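Local coordinates for aspartate--tRNA(Asp/Asn) ligase (Thermus thermophilus, PDB 1N9W), which attaches L-aspartate to both tRNA(Asp) and tRNA(Asn) in two steps, first activating the amino acid with ATP as Asp-AMP, at residues B[319-324]-B[362-366]. Sequence-based numbering, arbitrary orientation.
Sequences RSVRPF and SLKAK
In the class II catalytic domain, the loop between strands 311-315 and 336-341 meets the last part of helix 356-364 and the residues after it, with Lys366 reaching into the bend at 319-322, where residues 319-321 have helical backbone angles but lack the regular bonds, and Phe324 packing on Leu363. Lys366 NZ donates to Arg319 O at 2.7 Å; the C=O...N angle is 133° and the donor stands 37° out of the carbonyl plane. A second, weak bond runs from the same nitrogen to Arg322 O at 3.2 Å, and one ammonium group thus faces two carbonyls three residues apart, gripping the first and only weakly the second. The lysine chain is extended up to chi4 (-63°), where a single bend swings NZ toward these oxygens. Before that bend, its CD lies 3.6 Å from Phe324 CA, so the aliphatic part packs beside the loop backbone. Replacing Lys366 with an alanine would probably leave both carbonyls without this donor and open a gap beside Phe324.

The loop leads into strand 336-341 of the catalytic sheet. The end of the Arg322 side chain leads away from the helix, where NH2 forms a salt bridge with Asp338, and lies close to Ser348, predicted to bind L-aspartate. On the helix side, Leu363 covers one face of the Phe324 ring. Its CD2 stands 3.9 Å from the ring centroid, nearly along the normal, a CH-pi contact. Phe373 also meets this ring. Arg319 NH2 makes a non-bonded contact with Ser362 CB at 3.2 Å, oblique to the guanidinium, with Ala365 CB farther off. Ser362 OG lies 3.3 Å from Phe324 O, but its one proton also has Glu358 O and Leu359 O within reach.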
loop_
_atom_site.group_PDB
_atom_site.type_symbol
_atom_site.label_atom_id
_atom_site.label_comp_id
_atom_site.label_asym_id
_atom_site.label_seq_id
_atom_site.Cartn_x
_atom_site.Cartn_y
_atom_site.Cartn_z
ATOM N N ARG B 319 25.096 19.448 11.819
ATOM C CA ARG B 319 25.135 18.124 12.418
ATOM C C ARG B 319 24.347 18.051 13.720
ATOM O O ARG B 319 23.763 17.015 14.045
ATOM C CB ARG B 319 26.573 17.689 12.688
ATOM C CG ARG B 319 27.373 17.336 11.455
ATOM C CD ARG B 319 28.628 16.595 11.870
ATOM N NE ARG B 319 28.297 15.436 12.700
ATOM C CZ ARG B 319 29.192 14.696 13.350
ATOM N NH1 ARG B 319 30.482 14.990 13.272
ATOM N NH2 ARG B 319 28.796 13.660 14.076
ATOM N N SER B 320 24.327 19.150 14.464
ATOM C CA SER B 320 23.615 19.195 15.744
ATOM C C SER B 320 22.098 19.086 15.598
ATOM O O SER B 320 21.401 18.751 16.555
ATOM C CB SER B 320 23.962 20.488 16.490
ATOM O OG SER B 320 23.615 21.630 15.728
ATOM N N VAL B 321 21.596 19.361 14.396
ATOM C CA VAL B 321 20.162 19.305 14.126
ATOM C C VAL B 321 19.694 17.930 13.642
ATOM O O VAL B 321 18.592 17.492 13.969
ATOM C CB VAL B 321 19.761 20.354 13.065
ATOM C CG1 VAL B 321 18.259 20.327 12.844
ATOM C CG2 VAL B 321 20.213 21.734 13.505
ATOM N N ARG B 322 20.536 17.257 12.862
ATOM C CA ARG B 322 20.207 15.940 12.326
ATOM C C ARG B 322 20.722 14.803 13.205
ATOM O O ARG B 322 21.714 14.957 13.920
ATOM C CB ARG B 322 20.786 15.787 10.920
ATOM C CG ARG B 322 20.265 16.795 9.912
ATOM C CD ARG B 322 18.747 16.850 9.911
ATOM N NE ARG B 322 18.236 17.229 8.600
ATOM C CZ ARG B 322 17.028 17.730 8.380
ATOM N NH1 ARG B 322 16.190 17.927 9.390
ATOM N NH2 ARG B 322 16.659 18.036 7.144
ATOM N N PRO B 323 20.047 13.641 13.162
ATOM C CA PRO B 323 20.435 12.469 13.952
ATOM C C PRO B 323 21.898 12.071 13.743
ATOM O O PRO B 323 22.565 12.573 12.841
ATOM C CB PRO B 323 19.468 11.395 13.465
ATOM C CG PRO B 323 18.240 12.184 13.157
ATOM C CD PRO B 323 18.800 13.374 12.420
ATOM N N PHE B 324 22.384 11.159 14.576
ATOM C CA PHE B 324 23.767 10.712 14.494
ATOM C C PHE B 324 24.052 9.850 13.271
ATOM O O PHE B 324 25.212 9.632 12.922
ATOM C CB PHE B 324 24.134 9.930 15.752
ATOM C CG PHE B 324 23.586 8.535 15.783
ATOM C CD1 PHE B 324 24.300 7.483 15.218
ATOM C CD2 PHE B 324 22.333 8.282 16.324
ATOM C CE1 PHE B 324 23.784 6.194 15.219
ATOM C CE2 PHE B 324 21.808 6.997 16.328
ATOM C CZ PHE B 324 22.529 5.954 15.762
ATOM N N SER B 362 30.637 9.487 15.444
ATOM C CA SER B 362 29.550 10.468 15.532
ATOM C C SER B 362 28.607 10.258 16.715
ATOM O O SER B 362 28.028 11.219 17.227
ATOM C CB SER B 362 28.744 10.484 14.231
ATOM O OG SER B 362 28.289 9.192 13.901
ATOM N N LEU B 363 28.434 9.013 17.144
ATOM C CA LEU B 363 27.558 8.739 18.278
ATOM C C LEU B 363 28.125 9.421 19.523
ATOM O O LEU B 363 27.389 10.044 20.298
ATOM C CB LEU B 363 27.452 7.235 18.522
ATOM C CG LEU B 363 26.085 6.612 18.201
ATOM C CD1 LEU B 363 26.153 5.102 18.400
ATOM C CD2 LEU B 363 25.016 7.223 19.097
ATOM N N LYS B 364 29.438 9.300 19.698
ATOM C CA LYS B 364 30.137 9.901 20.823
ATOM C C LYS B 364 30.025 11.419 20.729
ATOM O O LYS B 364 29.747 12.094 21.723
ATOM C CB LYS B 364 31.615 9.492 20.792
ATOM C CG LYS B 364 31.844 7.988 20.896
ATOM C CD LYS B 364 33.231 7.574 20.398
ATOM C CE LYS B 364 33.540 6.130 20.772
ATOM N NZ LYS B 364 32.348 5.253 20.530
ATOM N N ALA B 365 30.236 11.952 19.529
ATOM C CA ALA B 365 30.146 13.388 19.318
ATOM C C ALA B 365 28.744 13.901 19.659
ATOM O O ALA B 365 28.502 15.112 19.675
ATOM C CB ALA B 365 30.501 13.737 17.874
ATOM N N LYS B 366 27.821 12.983 19.936
ATOM C CA LYS B 366 26.457 13.358 20.291
ATOM C C LYS B 366 26.076 12.905 21.697
ATOM O O LYS B 366 24.895 12.718 22.005
ATOM C CB LYS B 366 25.461 12.775 19.278
ATOM C CG LYS B 366 25.442 13.531 17.963
ATOM C CD LYS B 366 24.255 13.122 17.106
ATOM C CE LYS B 366 24.111 14.036 15.887
ATOM N NZ LYS B 366 23.841 15.465 16.264
#